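Local coordinates for thermosome subunit (Methanococcoides burtonii, PDB 3AQ1), which probably acts as an ATP-dependent chaperone of the group II chaperonin family, binding unfolded proteins and using ATP hydrolysis to drive their folding, at residues Ala50-Gly55 against Glu396-Ala401; Ile105-Thr110 against His347-Val352; Asp355-Val360 against Glu447-Lys452. All coordinates share one frame; numbering follows the deposited sequence.

Contact 1 (Ala50-Gly55 against Glu396-Ala401); sequences AAVLSG and EVIPVA
No flat group bridges Val-52 and Leu-53 to Val-397 and Ile-398: the meeting is wholly aliphatic, and the flat carboxylate of nearby Glu-396 turns instead to Arg-418 in a salt bridge. Pro-399, an apolar ring, packs on Met-414, Leu-417 and Val-367. What remains is a helix-on-helix contact in the part of the chaperonin that corresponds to the equatorial domain of the family, helix 45-65 crossing the start of helix 397-405. The short axes pass 10.1 Å apart at 119°, and the contact is small.

Val-52 and Val-397 make the closest approach. Val-52 CG1, anti to the backbone N, points into the fork of Val-397, 3.5 Å from Val-397 CG1 and 3.8 Å from Val-397 CG2, the two side chains crossing obliquely. Val-397 holds CG1 between its own N and carbonyl carbon (chi1 75°), which brings that methyl over the first helix, 4.0 Å from the carbonyl O of Val-52. Ile-398 reaches in from the next position, while its neighbours Thr-49 and Glu-366 belong to helices 45-65 and 364-378. Behind the interface, Leu-53 rests on Ala-459 of helix 449-467, tying a third helix to the pair. Toward helix 397-405 the same leucine offers the base of its side chain, and there Leu-53 CB lies 4.0 Å from Ile-398 CD1.

Contact 2 (Ile105-Thr110 against His347-Val352); sequences IKIAGT and HVVGVV
Helix 101-109 packs across the long helix 332-355, which, as in relatives, probably belongs to the intermediate domain and leads back to the equatorial one, and sets Ile-107 and Ala-108 against Val-348, Val-349 and Val-352. The segment axes come within 8.8 Å at 132°. Ile-107 is the main bridge. Its CG2 faces two valines one helical turn apart, with Val-348 CG1 and Val-352 CG2 each 3.9 Å from Ile-107 CG2. With CD1 anti to CA (chi2 177°), the longer branch stretches out to meet Val-352 tip to tip, Ile-107 CD1 lying 3.3 Å from Val-352 CG1. An alanine at Ile-107 would probably leave a gap in front of Val-352 and deprive Val-348 of its methyl partner. Beside this pair, Ala-108 CB abuts Val-349 CG2 at 3.4 Å, in a seam that helix 121-132 covers through Thr-128 and Val-132. The carbonyl O of Ile-107 is gripped twice, by Thr-110 N and, in the carbonyl plane, by Thr-110 OG1 at 2.7 Å. The result is a crossed pair of helices packed through aliphatic side chains one turn apart, Val-348 and Val-352, backed by helix 121-132 and strand 357-360.

Contact 3 (Asp355-Val360 against Glu447-Lys452); sequences DGKVVV and EPLRIK
Asp-355 holds CG anti to its own carbonyl carbon (chi1 -70°), and Arg-450 sets CG between its N and carbonyl carbon; a bend at chi3 then places Arg-450 NE near Asp-355 OD1, at the end of helix 332-355. Carboxylate and guanidinium planes stand 74° apart, and the salt bridge is oblique, with Asp-355 OD1 taking only weak hydrogen bonds from Arg-450 NE (3.1 Å) and Arg-450 NH2 (3.2 Å). Asp-355 OD2 accepts a straighter bond from Arg-450 N, 3.1 Å at 163°, the donor coming from above the carboxylate plane. That N-H lies in the first turn of helix 449-467, whose N-terminal end would probably favour the aspartate's negative charge. Arg-450 NH2 has a second acidic partner, Glu-354.

Further on, Val-359 and Glu-447 form an antiparallel hydrogen-bonded pair, the N of each bonded to the O of the other at 2.8 Å. Val-359 CG2 meets Leu-449 CD1 at 3.8 Å, the side chains crossing at about a right angle. Strand 357-360 is the middle of a three-stranded antiparallel sheet, between 446-448 and 94-95, the latter joined by backbone bonding of Val-358 with Ile-94, while helix 332-355 packs on Val-358 and helix 364-378 on Val-359.

In the fold
From the N terminus, helix 45-65 supplies the first half of contact 1, whose partner arrives only after a long excursion, at 396-401. Contact 2 lies wholly within that excursion, joining 105-110 to 347-352 and closing a loop of 236 residues between its ends. Soon afterwards 355-360 opens contact 3, which crosses contact 1 in the chain order because 447-452 follows 396-401. Contacts 2 and 3 are in series but touch: helix 332-355 leads directly into strand 357-360, and the two contacts meet at Val-358, whose CG1 packs on both Val-352 CG1 and Ile-107 CD1. Contact 1 stays apart, its nearest atoms about 16 Å from contact 2 and about 6 Å from contact 3.

Contact 1 (Ala50-Gly55 against Glu396-Ala401)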
# COMPACT_ATOMS: atom_id res chain seq x y z
N ALA A 50 16.05 11.53 -3.10
CA ALA A 50 17.07 10.95 -3.96
C ALA A 50 17.72 12.02 -4.83
O ALA A 50 18.95 12.07 -4.95
CB ALA A 50 16.49 9.82 -4.81
N ALA A 51 16.91 12.88 -5.42
CA ALA A 51 17.40 13.99 -6.23
C ALA A 51 18.36 14.90 -5.48
O ALA A 51 19.45 15.21 -5.96
CB ALA A 51 16.26 14.79 -6.78
N VAL A 52 17.96 15.35 -4.30
CA VAL A 52 18.80 16.25 -3.53
C VAL A 52 20.09 15.56 -3.14
O VAL A 52 21.17 16.16 -3.16
CB VAL A 52 18.08 16.77 -2.25
CG1 VAL A 52 19.03 17.56 -1.37
CG2 VAL A 52 16.88 17.61 -2.63
N LEU A 53 19.99 14.29 -2.77
CA LEU A 53 21.17 13.60 -2.26
C LEU A 53 22.10 13.26 -3.42
O LEU A 53 23.32 13.31 -3.29
CB LEU A 53 20.79 12.36 -1.45
CG LEU A 53 21.98 11.48 -1.01
CD1 LEU A 53 22.90 12.20 -0.02
CD2 LEU A 53 21.49 10.16 -0.41
N SER A 54 21.51 12.95 -4.57
CA SER A 54 22.24 12.71 -5.79
C SER A 54 23.07 13.93 -6.27
O SER A 54 24.25 13.79 -6.58
CB SER A 54 21.26 12.25 -6.88
OG SER A 54 21.91 12.11 -8.13
N GLY A 55 22.44 15.10 -6.33
CA GLY A 55 23.15 16.34 -6.62
C GLY A 55 24.36 16.55 -5.72
O GLY A 55 25.46 16.86 -6.16
N GLU A 396 23.70 15.00 5.17
CA GLU A 396 23.18 16.11 5.95
C GLU A 396 22.57 17.20 5.09
O GLU A 396 22.11 18.21 5.60
CB GLU A 396 24.25 16.71 6.84
CG GLU A 396 24.66 15.80 7.98
CD GLU A 396 25.67 16.43 8.92
OE1 GLU A 396 26.58 17.18 8.45
OE2 GLU A 396 25.55 16.16 10.14
N VAL A 397 22.53 16.98 3.79
CA VAL A 397 21.91 17.95 2.90
C VAL A 397 20.39 17.87 3.06
O VAL A 397 19.69 18.85 2.84
CB VAL A 397 22.31 17.71 1.44
CG1 VAL A 397 21.58 16.48 0.85
CG2 VAL A 397 22.00 18.95 0.63
N ILE A 398 19.90 16.71 3.48
CA ILE A 398 18.46 16.51 3.68
C ILE A 398 17.93 17.36 4.83
O ILE A 398 16.99 18.12 4.64
CB ILE A 398 18.10 14.99 3.88
CG1 ILE A 398 17.97 14.28 2.53
CG2 ILE A 398 16.78 14.84 4.57
CD1 ILE A 398 19.21 14.29 1.70
N PRO A 399 18.52 17.24 6.03
CA PRO A 399 18.08 18.09 7.15
C PRO A 399 18.31 19.56 6.84
O PRO A 399 17.50 20.39 7.26
CB PRO A 399 19.00 17.69 8.30
CG PRO A 399 19.72 16.49 7.85
CD PRO A 399 19.74 16.49 6.37
N VAL A 400 19.40 19.89 6.16
CA VAL A 400 19.71 21.27 5.85
C VAL A 400 18.66 21.85 4.90
O VAL A 400 18.24 23.00 5.06
CB VAL A 400 21.12 21.45 5.25
CG1 VAL A 400 21.23 22.80 4.55
CG2 VAL A 400 22.19 21.32 6.34
N ALA A 401 18.23 21.05 3.93
CA ALA A 401 17.13 21.50 3.07
C ALA A 401 15.82 21.67 3.84
O ALA A 401 15.09 22.64 3.61
CB ALA A 401 16.94 20.57 1.89

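Contact 2 (Ile105-Thr110 against His347-Val352)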
# COMPACT_ATOMS: atom_id res chain seq x y z
N ILE A 105 -1.63 1.59 15.02
CA ILE A 105 -2.63 2.64 15.05
C ILE A 105 -2.00 4.03 14.98
O ILE A 105 -2.58 4.95 14.39
CB ILE A 105 -3.48 2.55 16.30
CG1 ILE A 105 -4.54 1.48 16.09
CG2 ILE A 105 -4.12 3.90 16.61
CD1 ILE A 105 -5.73 1.62 16.98
N LYS A 106 -0.83 4.18 15.58
CA LYS A 106 -0.06 5.42 15.48
C LYS A 106 0.45 5.62 14.05
O LYS A 106 0.37 6.72 13.51
CB LYS A 106 1.12 5.41 16.45
CG LYS A 106 1.68 6.78 16.81
CD LYS A 106 3.12 6.65 17.28
CE LYS A 106 3.39 7.40 18.58
NZ LYS A 106 3.29 8.87 18.41
N ILE A 107 0.97 4.55 13.46
CA ILE A 107 1.44 4.59 12.07
C ILE A 107 0.31 4.99 11.11
O ILE A 107 0.44 5.96 10.38
CB ILE A 107 2.11 3.25 11.67
CG1 ILE A 107 3.50 3.17 12.30
CG2 ILE A 107 2.23 3.10 10.15
CD1 ILE A 107 4.21 1.88 12.03
N ALA A 108 -0.79 4.25 11.15
CA ALA A 108 -1.96 4.57 10.32
C ALA A 108 -2.42 6.02 10.51
O ALA A 108 -2.79 6.69 9.54
CB ALA A 108 -3.12 3.60 10.61
N GLY A 109 -2.40 6.50 11.75
CA GLY A 109 -2.72 7.89 12.04
C GLY A 109 -2.00 8.88 11.13
O GLY A 109 -2.57 9.88 10.72
N THR A 110 -0.74 8.61 10.81
CA THR A 110 0.06 9.54 10.03
C THR A 110 -0.50 9.79 8.62
O THR A 110 -0.21 10.82 8.01
CB THR A 110 1.53 9.10 9.90
OG1 THR A 110 1.64 7.99 8.99
CG2 THR A 110 2.11 8.72 11.26
N HIS A 347 -2.26 1.20 3.02
CA HIS A 347 -0.96 1.04 2.37
C HIS A 347 0.23 1.26 3.29
O HIS A 347 1.12 0.42 3.37
CB HIS A 347 -0.85 1.93 1.14
CG HIS A 347 -1.60 1.40 -0.05
ND1 HIS A 347 -1.00 0.64 -1.03
CD2 HIS A 347 -2.91 1.49 -0.39
CE1 HIS A 347 -1.90 0.31 -1.94
NE2 HIS A 347 -3.07 0.81 -1.57
N VAL A 348 0.25 2.40 3.99
CA VAL A 348 1.35 2.70 4.91
C VAL A 348 1.51 1.59 5.95
O VAL A 348 2.60 1.08 6.18
CB VAL A 348 1.16 4.05 5.64
CG1 VAL A 348 2.39 4.36 6.46
CG2 VAL A 348 0.93 5.16 4.65
N VAL A 349 0.41 1.20 6.57
CA VAL A 349 0.47 0.11 7.53
C VAL A 349 0.92 -1.23 6.90
O VAL A 349 1.75 -1.95 7.47
CB VAL A 349 -0.87 -0.04 8.25
CG1 VAL A 349 -0.80 -1.19 9.27
CG2 VAL A 349 -1.21 1.27 8.93
N GLY A 350 0.39 -1.54 5.72
CA GLY A 350 0.83 -2.71 4.98
C GLY A 350 2.33 -2.71 4.77
O GLY A 350 3.02 -3.66 5.11
N VAL A 351 2.83 -1.62 4.21
CA VAL A 351 4.25 -1.50 3.91
C VAL A 351 5.13 -1.55 5.16
O VAL A 351 6.20 -2.15 5.14
CB VAL A 351 4.54 -0.23 3.11
CG1 VAL A 351 6.05 0.05 3.08
CG2 VAL A 351 3.95 -0.37 1.70
N VAL A 352 4.69 -0.94 6.25
CA VAL A 352 5.44 -1.01 7.49
C VAL A 352 5.49 -2.46 8.00
O VAL A 352 6.56 -2.96 8.36
CB VAL A 352 4.86 -0.08 8.57
CG1 VAL A 352 5.44 -0.39 9.93
CG2 VAL A 352 5.11 1.37 8.21

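Contact 3 (Asp355-Val360 against Glu447-Lys452)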
# COMPACT_ATOMS: atom_id res chain seq x y z
N ASP A 355 8.00 -4.39 5.90
CA ASP A 355 9.37 -4.03 6.26
C ASP A 355 9.73 -4.59 7.63
O ASP A 355 10.87 -4.98 7.87
CB ASP A 355 9.57 -2.51 6.31
CG ASP A 355 9.53 -1.84 4.94
OD1 ASP A 355 9.68 -2.53 3.90
OD2 ASP A 355 9.35 -0.60 4.91
N GLY A 356 8.75 -4.62 8.54
CA GLY A 356 8.99 -5.01 9.92
C GLY A 356 9.67 -3.90 10.71
O GLY A 356 9.95 -4.05 11.90
N LYS A 357 9.94 -2.78 10.03
CA LYS A 357 10.68 -1.67 10.62
C LYS A 357 10.20 -0.34 10.05
O LYS A 357 9.77 -0.27 8.90
CB LYS A 357 12.18 -1.84 10.39
CG LYS A 357 12.62 -3.31 10.32
CD LYS A 357 14.04 -3.54 10.83
CE LYS A 357 14.58 -4.89 10.40
NZ LYS A 357 14.80 -4.96 8.92
N VAL A 358 10.26 0.70 10.87
CA VAL A 358 10.04 2.06 10.39
C VAL A 358 11.18 2.95 10.82
O VAL A 358 11.87 2.67 11.80
CB VAL A 358 8.75 2.67 10.92
CG1 VAL A 358 7.59 1.75 10.68
CG2 VAL A 358 8.90 2.96 12.40
N VAL A 359 11.36 4.03 10.06
CA VAL A 359 12.32 5.08 10.37
C VAL A 359 11.50 6.28 10.81
O VAL A 359 10.35 6.39 10.43
CB VAL A 359 13.11 5.49 9.11
CG1 VAL A 359 14.08 6.59 9.41
CG2 VAL A 359 13.84 4.30 8.54
N VAL A 360 12.08 7.16 11.62
CA VAL A 360 11.40 8.42 11.89
C VAL A 360 12.03 9.50 11.04
O VAL A 360 13.15 9.34 10.57
CB VAL A 360 11.45 8.81 13.35
CG1 VAL A 360 10.37 8.05 14.09
CG2 VAL A 360 12.83 8.52 13.93
N GLU A 447 8.53 7.40 8.55
CA GLU A 447 8.83 7.07 7.16
C GLU A 447 9.15 5.58 7.05
O GLU A 447 9.81 5.01 7.92
CB GLU A 447 10.00 7.92 6.62
CG GLU A 447 9.70 9.41 6.44
CD GLU A 447 10.97 10.24 6.17
OE1 GLU A 447 12.09 9.71 6.32
OE2 GLU A 447 10.84 11.43 5.81
N PRO A 448 8.68 4.93 5.98
CA PRO A 448 8.89 3.49 5.86
C PRO A 448 10.35 3.21 5.53
O PRO A 448 10.93 3.95 4.74
CB PRO A 448 8.02 3.11 4.66
CG PRO A 448 7.22 4.33 4.32
CD PRO A 448 8.01 5.49 4.80
N LEU A 449 10.93 2.17 6.13
CA LEU A 449 12.30 1.80 5.81
C LEU A 449 12.55 1.67 4.30
O LEU A 449 13.55 2.17 3.79
CB LEU A 449 12.70 0.50 6.51
CG LEU A 449 14.16 0.11 6.28
CD1 LEU A 449 15.08 1.16 6.85
CD2 LEU A 449 14.48 -1.23 6.89
N ARG A 450 11.66 0.98 3.59
CA ARG A 450 11.91 0.72 2.17
C ARG A 450 12.09 1.99 1.34
O ARG A 450 12.90 2.04 0.42
CB ARG A 450 10.85 -0.22 1.56
CG ARG A 450 9.59 0.47 1.05
CD ARG A 450 8.65 -0.52 0.37
NE ARG A 450 8.60 -1.79 1.09
CZ ARG A 450 7.56 -2.61 1.06
NH1 ARG A 450 6.49 -2.30 0.35
NH2 ARG A 450 7.59 -3.74 1.75
N ILE A 451 11.35 3.04 1.67
CA ILE A 451 11.52 4.30 0.97
C ILE A 451 12.90 4.89 1.28
O ILE A 451 13.64 5.29 0.39
CB ILE A 451 10.42 5.32 1.32
CG1 ILE A 451 9.09 4.90 0.66
CG2 ILE A 451 10.81 6.72 0.88
CD1 ILE A 451 9.20 4.61 -0.83
N LYS A 452 13.25 4.92 2.56
CA LYS A 452 14.52 5.48 2.93
C LYS A 452 15.70 4.77 2.22
O LYS A 452 16.62 5.44 1.75
CB LYS A 452 14.70 5.48 4.45
CG LYS A 452 15.80 6.39 4.93
CD LYS A 452 15.56 7.84 4.46
CE LYS A 452 14.42 8.50 5.23
NZ LYS A 452 14.22 9.91 4.81